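Local coordinates for Non-structural polyprotein (Sindbis virus, PDB 4GUA) that probably cleaves the alphavirus non-structural polyprotein through its nsP2 cysteine protease, here still joined to the macro and zinc-binding domains of nsP3, at residues A[539-544]-A[597-603]; A[548-553]-A[613-617]; A[566-571]-A[633-638]; A[605-611]-A[628-633]. All coordinates share one frame. Residue numbers count along the deposited sequence, not the author numbering.

Contact 1 of 4, residues A[539-544]-A[597-603]; sequences KLYSYF and SSPPKTL
Two irregular chain segments can meet over a single rung of antiparallel pairing, and 539-544 against 597-603 illustrates the case. Y541 and K601 form a lone non-hydrogen-bonded bridge, CA to CA 4.2 Å; T602 N donates to L540 O (2.7 Å) and S542 N to P600 O (3.1 Å). The T602 methyl is one bump: its CB points toward 539-544, and CG2 drops into a niche made by S542 N (3.5 Å), S542 CB (3.7 Å) and F544 CZ (3.6 Å). S542 OG accepts from F544 N (3.1 Å) in an ST turn, and F544 has positive phi (58/30). In the reverse sense, the flat Y543 ring (chi1 m) rests on the two prolines, whose P599 CA and P600 CD lie 3.8 and 4.2 Å from its centroid over one face, as CH-pi contacts. Y541 CB meets P599 CB at 3.7 Å. Y543 OH and S597 OG, 2.7 Å apart, share a hydrogen bond. T602 OG1 binds W520 O, linking the pair to strand 519-520. Polar pairing thus fixes the backbone and the tyrosine tip, while proline rings and a methyl group supply the close apolar fit between these loops of the zinc-binding domain.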
# COMPACT_ATOMS: atom_id res chain seq x y z
N LYS A 539 3.97 -1.91 -8.61
CA LYS A 539 3.72 -2.28 -7.22
C LYS A 539 4.65 -3.42 -6.76
O LYS A 539 5.15 -4.20 -7.57
CB LYS A 539 2.26 -2.67 -7.01
CG LYS A 539 1.90 -4.03 -7.60
CD LYS A 539 0.45 -4.39 -7.32
CE LYS A 539 -0.45 -3.97 -8.47
NZ LYS A 539 -1.77 -4.62 -8.34
N LEU A 540 4.88 -3.48 -5.45
CA LEU A 540 5.89 -4.36 -4.87
C LEU A 540 5.37 -5.68 -4.28
O LEU A 540 6.15 -6.47 -3.73
CB LEU A 540 6.68 -3.58 -3.82
CG LEU A 540 7.51 -2.45 -4.44
CD1 LEU A 540 8.04 -1.51 -3.38
CD2 LEU A 540 8.65 -3.00 -5.29
N TYR A 541 4.06 -5.91 -4.39
CA TYR A 541 3.44 -7.12 -3.85
C TYR A 541 2.44 -7.69 -4.86
O TYR A 541 1.68 -6.95 -5.47
CB TYR A 541 2.71 -6.82 -2.54
CG TYR A 541 3.50 -6.01 -1.54
CD1 TYR A 541 4.37 -6.63 -0.65
CD2 TYR A 541 3.37 -4.63 -1.47
CE1 TYR A 541 5.10 -5.90 0.27
CE2 TYR A 541 4.10 -3.88 -0.54
CZ TYR A 541 4.96 -4.52 0.32
OH TYR A 541 5.68 -3.79 1.24
N SER A 542 2.44 -9.00 -5.03
CA SER A 542 1.46 -9.62 -5.91
C SER A 542 1.23 -11.09 -5.56
O SER A 542 2.12 -11.75 -5.01
CB SER A 542 1.92 -9.51 -7.36
OG SER A 542 0.88 -9.89 -8.24
N TYR A 543 0.04 -11.59 -5.86
CA TYR A 543 -0.21 -13.03 -5.79
C TYR A 543 0.05 -13.73 -7.13
O TYR A 543 0.03 -14.96 -7.21
CB TYR A 543 -1.64 -13.31 -5.35
CG TYR A 543 -1.88 -13.12 -3.87
CD1 TYR A 543 -1.51 -14.10 -2.96
CD2 TYR A 543 -2.51 -11.98 -3.39
CE1 TYR A 543 -1.74 -13.94 -1.62
CE2 TYR A 543 -2.75 -11.81 -2.05
CZ TYR A 543 -2.36 -12.80 -1.17
OH TYR A 543 -2.59 -12.65 0.18
N PHE A 544 0.28 -12.95 -8.19
CA PHE A 544 0.56 -13.51 -9.51
C PHE A 544 -0.55 -14.41 -10.00
O PHE A 544 -0.30 -15.37 -10.74
CB PHE A 544 1.89 -14.27 -9.50
CG PHE A 544 3.07 -13.38 -9.32
CD1 PHE A 544 3.64 -12.76 -10.42
CD2 PHE A 544 3.58 -13.12 -8.06
CE1 PHE A 544 4.72 -11.91 -10.26
CE2 PHE A 544 4.66 -12.28 -7.89
CZ PHE A 544 5.23 -11.67 -8.99
N SER A 597 -4.59 -13.82 3.76
CA SER A 597 -3.16 -13.57 3.85
C SER A 597 -2.85 -12.23 3.19
O SER A 597 -3.76 -11.47 2.86
CB SER A 597 -2.37 -14.70 3.18
OG SER A 597 -2.69 -14.83 1.81
N SER A 598 -1.56 -11.94 3.02
CA SER A 598 -1.12 -10.73 2.35
C SER A 598 -0.27 -11.09 1.13
O SER A 598 0.42 -12.11 1.14
CB SER A 598 -0.29 -9.86 3.30
OG SER A 598 -1.06 -9.44 4.40
N PRO A 599 -0.33 -10.26 0.08
CA PRO A 599 0.45 -10.52 -1.13
C PRO A 599 1.95 -10.57 -0.88
O PRO A 599 2.49 -9.66 -0.26
CB PRO A 599 0.10 -9.33 -2.03
CG PRO A 599 -0.42 -8.28 -1.11
CD PRO A 599 -1.11 -9.02 -0.02
N PRO A 600 2.62 -11.63 -1.35
CA PRO A 600 4.07 -11.73 -1.11
C PRO A 600 4.78 -10.60 -1.84
O PRO A 600 4.30 -10.18 -2.89
CB PRO A 600 4.46 -13.07 -1.73
CG PRO A 600 3.21 -13.74 -2.16
CD PRO A 600 2.04 -12.87 -1.88
N LYS A 601 5.89 -10.12 -1.30
CA LYS A 601 6.62 -9.09 -2.01
C LYS A 601 7.27 -9.68 -3.25
O LYS A 601 7.80 -10.79 -3.23
CB LYS A 601 7.64 -8.37 -1.10
CG LYS A 601 8.71 -9.21 -0.49
CD LYS A 601 9.59 -8.33 0.40
CE LYS A 601 9.03 -8.16 1.78
NZ LYS A 601 9.86 -8.89 2.79
N THR A 602 7.21 -8.91 -4.34
CA THR A 602 7.75 -9.32 -5.63
C THR A 602 9.23 -8.99 -5.81
O THR A 602 9.86 -9.47 -6.75
CB THR A 602 7.02 -8.59 -6.77
OG1 THR A 602 7.22 -7.18 -6.63
CG2 THR A 602 5.53 -8.88 -6.73
N LEU A 603 9.78 -8.17 -4.93
CA LEU A 603 11.14 -7.69 -5.12
C LEU A 603 11.90 -7.57 -3.80
O LEU A 603 12.28 -6.48 -3.39
CB LEU A 603 11.09 -6.33 -5.82
CG LEU A 603 12.34 -5.90 -6.56
CD1 LEU A 603 12.51 -6.73 -7.82
CD2 LEU A 603 12.28 -4.41 -6.88

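Contact 2 of 4, residues A[548-553]-A[613-617]; sequences KFHQAA and PERVH. With SO4 (sulfate ion), chain R; SO4 (sulfate ion), chain K; SO4 (sulfate ion), chain I.
Apolar helix-to-helix packing within the zinc-binding domain is exemplified by 548-553 and 613-617, where the start of helix 613-621 lies against the start of helix 550-562 and the F549 ring just ahead of it. H550 to A553 are helical, and A553 N bonds to F549 O (3.0 Å). The second segment is wholly helical, H617 N reaching P613 O at 3.0 Å. The closest backbone pairs are A553 with P613 (CA to CA 4.8 Å) and F549 with E614 (5.6 Å). P613 comes first, pointing toward the other helix: its CB lies 3.7 Å from A553 CB, and its carbonyl O is 3.5 Å from A552 CB. In E614, chi1 t sets CG over one face of the F549 ring, 3.9 Å from the centroid in a CH-pi contact, and chi2 t carries the carboxylate on to S525 OG and C526 N. V616 places CG1 4.1 Å from A552 CB. H617 (chi1 t) closes the row: the edge of F549 meets its face in an offset edge-to-face pair, centroids 5.4 Å apart and planes at 74°. Its NE2 binds O3 of a sulfate at 3.2 Å, and K548 NZ binds O4 of that ion at 2.9 Å. The two helix starts and the F549 ring thus meet through alanine, proline and aromatic surfaces, whereas an anion, probably from the crystallisation liquor, is held between lysine and histidine.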
# COMPACT_ATOMS: atom_id res chain seq x y z
N LYS A 548 1.44 -19.18 -13.50
CA LYS A 548 1.68 -20.49 -12.89
C LYS A 548 2.34 -20.33 -11.53
O LYS A 548 2.49 -21.31 -10.80
CB LYS A 548 2.55 -21.36 -13.79
CG LYS A 548 3.93 -20.78 -14.10
CD LYS A 548 4.76 -21.76 -14.92
CE LYS A 548 5.96 -21.08 -15.57
NZ LYS A 548 6.97 -22.08 -16.03
N PHE A 549 2.71 -19.10 -11.19
CA PHE A 549 3.34 -18.84 -9.91
C PHE A 549 2.31 -18.56 -8.81
O PHE A 549 2.68 -18.34 -7.66
CB PHE A 549 4.29 -17.65 -10.04
CG PHE A 549 5.27 -17.80 -11.15
CD1 PHE A 549 5.98 -18.98 -11.31
CD2 PHE A 549 5.48 -16.78 -12.05
CE1 PHE A 549 6.88 -19.13 -12.34
CE2 PHE A 549 6.38 -16.91 -13.08
CZ PHE A 549 7.09 -18.09 -13.22
N HIS A 550 1.04 -18.57 -9.17
CA HIS A 550 -0.01 -18.27 -8.21
C HIS A 550 0.02 -19.18 -6.99
O HIS A 550 -0.03 -18.70 -5.87
CB HIS A 550 -1.39 -18.37 -8.86
CG HIS A 550 -2.50 -17.97 -7.96
ND1 HIS A 550 -2.52 -16.75 -7.31
CD2 HIS A 550 -3.64 -18.61 -7.60
CE1 HIS A 550 -3.62 -16.66 -6.59
NE2 HIS A 550 -4.32 -17.77 -6.75
N GLN A 551 0.11 -20.48 -7.20
CA GLN A 551 0.06 -21.44 -6.10
C GLN A 551 1.22 -21.18 -5.14
O GLN A 551 1.04 -21.13 -3.92
CB GLN A 551 0.11 -22.87 -6.62
CG GLN A 551 -0.12 -23.94 -5.57
CD GLN A 551 -1.52 -23.90 -4.99
OE1 GLN A 551 -1.78 -23.22 -4.00
NE2 GLN A 551 -2.44 -24.63 -5.62
N ALA A 552 2.42 -21.03 -5.69
CA ALA A 552 3.59 -20.74 -4.87
C ALA A 552 3.36 -19.47 -4.06
O ALA A 552 3.71 -19.42 -2.88
CB ALA A 552 4.82 -20.59 -5.75
N ALA A 553 2.78 -18.46 -4.69
CA ALA A 553 2.52 -17.19 -4.02
C ALA A 553 1.55 -17.34 -2.84
O ALA A 553 1.77 -16.78 -1.76
CB ALA A 553 1.98 -16.17 -5.00
N PRO A 613 7.75 -15.56 -5.51
CA PRO A 613 6.94 -16.74 -5.80
C PRO A 613 7.50 -17.50 -7.00
O PRO A 613 7.39 -18.72 -7.10
CB PRO A 613 5.56 -16.15 -6.10
CG PRO A 613 5.53 -14.88 -5.31
CD PRO A 613 6.94 -14.34 -5.37
N GLU A 614 8.13 -16.76 -7.91
CA GLU A 614 8.71 -17.37 -9.09
C GLU A 614 9.84 -18.31 -8.69
O GLU A 614 9.85 -19.48 -9.08
CB GLU A 614 9.21 -16.30 -10.06
CG GLU A 614 9.78 -16.86 -11.34
CD GLU A 614 10.07 -15.77 -12.36
OE1 GLU A 614 9.75 -14.60 -12.08
OE2 GLU A 614 10.61 -16.10 -13.44
N ARG A 615 10.79 -17.82 -7.90
CA ARG A 615 11.92 -18.64 -7.52
C ARG A 615 11.48 -19.83 -6.69
O ARG A 615 12.00 -20.93 -6.85
CB ARG A 615 12.97 -17.84 -6.74
CG ARG A 615 14.16 -18.71 -6.36
CD ARG A 615 15.43 -17.91 -6.15
NE ARG A 615 16.53 -18.75 -5.69
CZ ARG A 615 16.86 -18.97 -4.42
NH1 ARG A 615 16.18 -18.40 -3.43
NH2 ARG A 615 17.89 -19.75 -4.14
N VAL A 616 10.53 -19.62 -5.79
CA VAL A 616 10.04 -20.71 -4.96
C VAL A 616 9.48 -21.81 -5.84
O VAL A 616 9.71 -22.99 -5.60
CB VAL A 616 8.95 -20.24 -3.97
CG1 VAL A 616 8.15 -21.42 -3.46
CG2 VAL A 616 9.58 -19.47 -2.82
N HIS A 617 8.74 -21.41 -6.86
CA HIS A 617 8.10 -22.35 -7.76
C HIS A 617 9.12 -23.14 -8.57
O HIS A 617 8.98 -24.36 -8.72
CB HIS A 617 7.16 -21.60 -8.70
CG HIS A 617 6.59 -22.45 -9.79
ND1 HIS A 617 5.39 -23.12 -9.66
CD2 HIS A 617 7.04 -22.72 -11.04
CE1 HIS A 617 5.14 -23.78 -10.78
NE2 HIS A 617 6.12 -23.55 -11.63
S SO4 R . 6.27 -25.66 -14.60
O1 SO4 R . 6.72 -26.70 -13.68
O2 SO4 R . 6.09 -26.22 -15.93
O3 SO4 R . 4.99 -25.12 -14.14
O4 SO4 R . 7.27 -24.60 -14.65
S SO4 K . 18.66 -20.85 -8.15
O1 SO4 K . 18.28 -20.73 -6.75
O2 SO4 K . 17.55 -20.39 -8.98
O3 SO4 K . 19.83 -20.00 -8.42
O4 SO4 K . 18.98 -22.25 -8.43
S SO4 I . 2.24 -18.77 -17.56
O1 SO4 I . 2.40 -18.42 -16.15
O2 SO4 I . 1.30 -19.88 -17.69
O3 SO4 I . 1.72 -17.61 -18.28
O4 SO4 I . 3.54 -19.16 -18.11

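Contact 3 of 4, residues A[566-571]-A[633-638]; sequences DQESNE and TPLPKH
N570 (chi1 m) lays its side chain across P634 and L635: ND2 donates to P634 O at 2.9 Å and lies 3.7 Å from P634 CD, while CB touches L635 CD2 at 3.7 Å. The case shows how an extended, proline-rich loop can run along the first turns of a helix. Segment 566-571 is helical, with N570 N to D566 O and E571 N to Q567 O both 3.0 Å. In 633-638, P634 (-57/136), L635 (-126/165) and P636 (-55/158) keep the chain stretched. The backbones come nearest at Q567 and L635, CA to CA 4.5 Å; Q567 packs CG on P634 CB and CB on P636 CD, both 4.1 Å. L635 starts out away from the helix, yet its m,t rotamer brings CD2 back to 3.6 Å from both N570 C and E571 N. P636 packs on Q567 and E571, CD 3.3 Å from Q567 O. The contact fixes the loop between strands 627-629 and 643-645 onto helix 566-577. N570 ND2 satisfies P634 O, while the prolines add ring surface and bring no N-H of their own; most other contacts are carbon packing, with E571 OE1 3.4 Å from P636 CG and E571 OE2 3.3 Å from H638 CE1.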
# COMPACT_ATOMS: atom_id res chain seq x y z
N ASP A 566 9.18 -12.97 10.80
CA ASP A 566 9.76 -13.09 9.47
C ASP A 566 10.71 -14.27 9.35
O ASP A 566 10.70 -15.00 8.36
CB ASP A 566 10.46 -11.79 9.05
CG ASP A 566 9.49 -10.66 8.76
OD1 ASP A 566 8.37 -10.95 8.28
OD2 ASP A 566 9.83 -9.48 8.99
N GLN A 567 11.54 -14.47 10.38
CA GLN A 567 12.57 -15.50 10.34
C GLN A 567 12.02 -16.92 10.46
O GLN A 567 12.44 -17.82 9.73
CB GLN A 567 13.62 -15.24 11.42
CG GLN A 567 14.19 -13.83 11.39
CD GLN A 567 15.39 -13.67 12.30
OE1 GLN A 567 15.89 -14.64 12.86
NE2 GLN A 567 15.86 -12.43 12.45
N GLU A 568 11.07 -17.12 11.37
CA GLU A 568 10.45 -18.43 11.52
C GLU A 568 9.72 -18.75 10.22
O GLU A 568 9.73 -19.89 9.75
CB GLU A 568 9.47 -18.45 12.69
CG GLU A 568 10.03 -17.89 14.00
CD GLU A 568 9.15 -18.20 15.20
OE1 GLU A 568 8.25 -19.06 15.08
OE2 GLU A 568 9.35 -17.55 16.26
N SER A 569 9.11 -17.73 9.64
CA SER A 569 8.37 -17.86 8.39
C SER A 569 9.27 -18.36 7.27
O SER A 569 8.94 -19.31 6.56
CB SER A 569 7.77 -16.52 7.99
OG SER A 569 6.88 -16.70 6.91
N ASN A 570 10.42 -17.71 7.10
CA ASN A 570 11.32 -18.06 6.02
C ASN A 570 11.93 -19.44 6.24
O ASN A 570 12.26 -20.13 5.27
CB ASN A 570 12.41 -17.01 5.88
CG ASN A 570 11.90 -15.74 5.25
OD1 ASN A 570 10.88 -15.75 4.56
ND2 ASN A 570 12.60 -14.63 5.47
N GLU A 571 12.08 -19.84 7.50
CA GLU A 571 12.54 -21.19 7.81
C GLU A 571 11.53 -22.22 7.30
O GLU A 571 11.90 -23.21 6.66
CB GLU A 571 12.73 -21.35 9.31
CG GLU A 571 13.60 -22.54 9.68
CD GLU A 571 13.65 -22.78 11.18
OE1 GLU A 571 12.99 -22.02 11.93
OE2 GLU A 571 14.35 -23.73 11.60
N THR A 633 16.74 -12.54 2.81
CA THR A 633 15.70 -13.43 3.28
C THR A 633 16.14 -13.91 4.66
O THR A 633 16.76 -14.96 4.79
CB THR A 633 15.52 -14.62 2.33
OG1 THR A 633 14.99 -14.15 1.08
CG2 THR A 633 14.57 -15.65 2.91
N PRO A 634 15.84 -13.11 5.69
CA PRO A 634 16.31 -13.36 7.06
C PRO A 634 15.90 -14.73 7.55
O PRO A 634 14.76 -15.15 7.37
CB PRO A 634 15.63 -12.27 7.88
CG PRO A 634 15.33 -11.20 6.91
CD PRO A 634 15.02 -11.89 5.63
N LEU A 635 16.84 -15.42 8.19
CA LEU A 635 16.57 -16.74 8.75
C LEU A 635 16.97 -16.76 10.21
O LEU A 635 17.69 -15.88 10.68
CB LEU A 635 17.35 -17.81 7.99
CG LEU A 635 16.79 -18.16 6.61
CD1 LEU A 635 17.81 -18.95 5.82
CD2 LEU A 635 15.50 -18.94 6.74
N PRO A 636 16.50 -17.78 10.93
CA PRO A 636 16.93 -17.89 12.32
C PRO A 636 18.45 -17.92 12.39
O PRO A 636 19.13 -18.24 11.42
CB PRO A 636 16.34 -19.23 12.76
CG PRO A 636 15.14 -19.41 11.91
CD PRO A 636 15.46 -18.77 10.59
N LYS A 637 18.97 -17.57 13.56
CA LYS A 637 20.41 -17.44 13.78
C LYS A 637 21.10 -18.80 13.74
O LYS A 637 22.26 -18.88 13.33
CB LYS A 637 20.67 -16.68 15.08
CG LYS A 637 19.64 -16.91 16.19
CD LYS A 637 18.56 -15.80 16.14
CE LYS A 637 17.29 -16.18 16.88
NZ LYS A 637 16.61 -17.36 16.28
N HIS A 638 20.40 -19.86 14.13
CA HIS A 638 20.97 -21.20 14.05
C HIS A 638 21.03 -21.66 12.60
O HIS A 638 20.71 -20.91 11.69
CB HIS A 638 20.18 -22.20 14.92
CG HIS A 638 18.76 -22.41 14.48
ND1 HIS A 638 18.40 -23.39 13.57
CD2 HIS A 638 17.61 -21.80 14.84
CE1 HIS A 638 17.10 -23.36 13.39
NE2 HIS A 638 16.59 -22.40 14.14

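Contact 4 of 4, residues A[605-611]-A[628-633]; sequences CLCMYAM and TVCSST. With ZN (zinc ion), chain V.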
# COMPACT_ATOMS: atom_id res chain seq x y z
N CYS A 605 14.89 -8.66 -3.10
CA CYS A 605 16.22 -8.17 -3.43
C CYS A 605 16.45 -8.27 -4.92
O CYS A 605 15.61 -8.80 -5.65
CB CYS A 605 17.30 -8.93 -2.66
SG CYS A 605 17.44 -10.68 -3.08
N LEU A 606 17.59 -7.75 -5.38
CA LEU A 606 17.93 -7.78 -6.80
C LEU A 606 18.89 -8.89 -7.19
O LEU A 606 19.21 -9.04 -8.37
CB LEU A 606 18.49 -6.42 -7.22
CG LEU A 606 17.50 -5.28 -6.98
CD1 LEU A 606 18.09 -3.97 -7.45
CD2 LEU A 606 16.18 -5.58 -7.69
N CYS A 607 19.34 -9.68 -6.22
CA CYS A 607 20.34 -10.70 -6.50
C CYS A 607 19.66 -11.95 -7.05
O CYS A 607 18.44 -12.02 -7.13
CB CYS A 607 21.16 -11.03 -5.24
SG CYS A 607 20.52 -12.41 -4.24
N MET A 608 20.47 -12.94 -7.44
CA MET A 608 19.95 -14.12 -8.13
C MET A 608 19.16 -15.05 -7.23
O MET A 608 18.47 -15.96 -7.71
CB MET A 608 21.09 -14.92 -8.77
CG MET A 608 21.96 -15.68 -7.78
SD MET A 608 23.45 -16.34 -8.55
CE MET A 608 22.75 -17.45 -9.77
N TYR A 609 19.27 -14.85 -5.92
CA TYR A 609 18.61 -15.72 -4.95
C TYR A 609 17.29 -15.14 -4.42
O TYR A 609 16.62 -15.77 -3.61
CB TYR A 609 19.57 -16.03 -3.80
CG TYR A 609 20.85 -16.69 -4.28
CD1 TYR A 609 20.83 -17.97 -4.80
CD2 TYR A 609 22.06 -16.02 -4.23
CE1 TYR A 609 21.98 -18.58 -5.25
CE2 TYR A 609 23.23 -16.62 -4.68
CZ TYR A 609 23.18 -17.91 -5.19
OH TYR A 609 24.33 -18.52 -5.65
N ALA A 610 16.90 -13.97 -4.92
CA ALA A 610 15.74 -13.27 -4.40
C ALA A 610 14.55 -14.21 -4.31
O ALA A 610 14.26 -14.91 -5.27
CB ALA A 610 15.39 -12.10 -5.30
N MET A 611 13.85 -14.22 -3.18
CA MET A 611 12.85 -15.25 -3.01
C MET A 611 11.50 -14.67 -3.41
O MET A 611 10.75 -14.13 -2.60
CB MET A 611 12.81 -15.67 -1.54
CG MET A 611 12.19 -17.02 -1.25
SD MET A 611 13.27 -18.40 -1.65
CE MET A 611 14.65 -18.11 -0.54
N THR A 628 19.82 -22.33 -1.63
CA THR A 628 20.65 -21.22 -1.19
C THR A 628 19.78 -20.00 -0.91
O THR A 628 18.90 -19.66 -1.70
CB THR A 628 21.71 -20.88 -2.24
OG1 THR A 628 22.54 -22.03 -2.47
CG2 THR A 628 22.57 -19.70 -1.79
N VAL A 629 20.02 -19.36 0.23
CA VAL A 629 19.24 -18.20 0.65
C VAL A 629 20.16 -17.03 0.96
O VAL A 629 21.19 -17.20 1.60
CB VAL A 629 18.43 -18.53 1.90
CG1 VAL A 629 17.67 -17.30 2.39
CG2 VAL A 629 17.48 -19.68 1.63
N CYS A 630 19.79 -15.84 0.49
CA CYS A 630 20.61 -14.66 0.73
C CYS A 630 20.20 -13.94 2.01
O CYS A 630 19.22 -14.31 2.65
CB CYS A 630 20.54 -13.71 -0.46
SG CYS A 630 18.93 -12.97 -0.71
N SER A 631 20.94 -12.89 2.35
CA SER A 631 20.74 -12.21 3.62
C SER A 631 19.47 -11.35 3.61
O SER A 631 19.00 -10.91 4.67
CB SER A 631 21.96 -11.34 3.95
OG SER A 631 22.06 -10.22 3.08
N SER A 632 18.92 -11.10 2.43
CA SER A 632 17.67 -10.36 2.31
C SER A 632 16.47 -11.27 2.54
O SER A 632 15.33 -10.84 2.46
CB SER A 632 17.56 -9.68 0.94
OG SER A 632 18.44 -8.58 0.85
N THR A 633 16.74 -12.54 2.81
CA THR A 633 15.70 -13.43 3.28
C THR A 633 16.14 -13.91 4.66
O THR A 633 16.76 -14.96 4.79
CB THR A 633 15.52 -14.62 2.33
OG1 THR A 633 14.99 -14.15 1.08
CG2 THR A 633 14.57 -15.65 2.91
ZN ZN V . 19.54 -11.34 -2.18
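The most unusual feature is a zinc ion bound by cysteines of both segments. C605 SG (2.4 Å), C607 SG (2.5 Å) and C630 SG (2.3 Å) bind the metal, and C648, from further along the chain, completes the set. Through the shared ion, C605 SG and C630 SG come to 3.6 Å and C607 SG and C630 SG to 3.9 Å. Two of the ligands, C607 and C630, each open a type I turn (C607 to A610, C630 to T633). In each, the sulfur accepts from the backbone N two residues on: Y609 N to C607 SG at 3.2 Å, and, weakly, S632 N to C630 SG at 3.7 Å. Such N-H...S bonds draw the chain around a thiolate and offset part of its charge. The rest is packing. T628 CG2 stands over one face of the Y609 ring, 3.9 Å from its centroid, in a CH-pi contact; Y609 CB lies 4.2 Å from C630 CB; C605 CB meets S632 CB at 3.7 Å. M611 reaches V629 CG2 through CE at 3.9 Å, and its side chain also touches helix 566-577. S631 OG bonds to C648 N, tying the fourth ligand's backbone to the second turn. A zinc held by four cysteines on loops and turns is typical of structural zinc sites, here that of the nsP3 zinc-binding domain.

In the fold
All four contacts lie within the nsP3 zinc-binding region and show bonding type changing with place. Contacts 2 and 4 are buried, contact 1 partly so, and contact 3 lies at the surface. Contact 1 pairs backbones, contact 2 packs helices without polar bonds between them, contact 3 adds one side-chain amide bond to loop-on-helix packing, and contact 4 has a metal. Shared elements weave them together: Y543 O of contact 1 meets H550 ND1 of contact 2 at 3.1 Å, R615 of contact 2 reaches T628 O of contact 4, and contacts 3 and 4 share T633. Contact 4 is nested within the loop closed by contact 3, whereas contacts 1, 2 and 3 interleave along the chain.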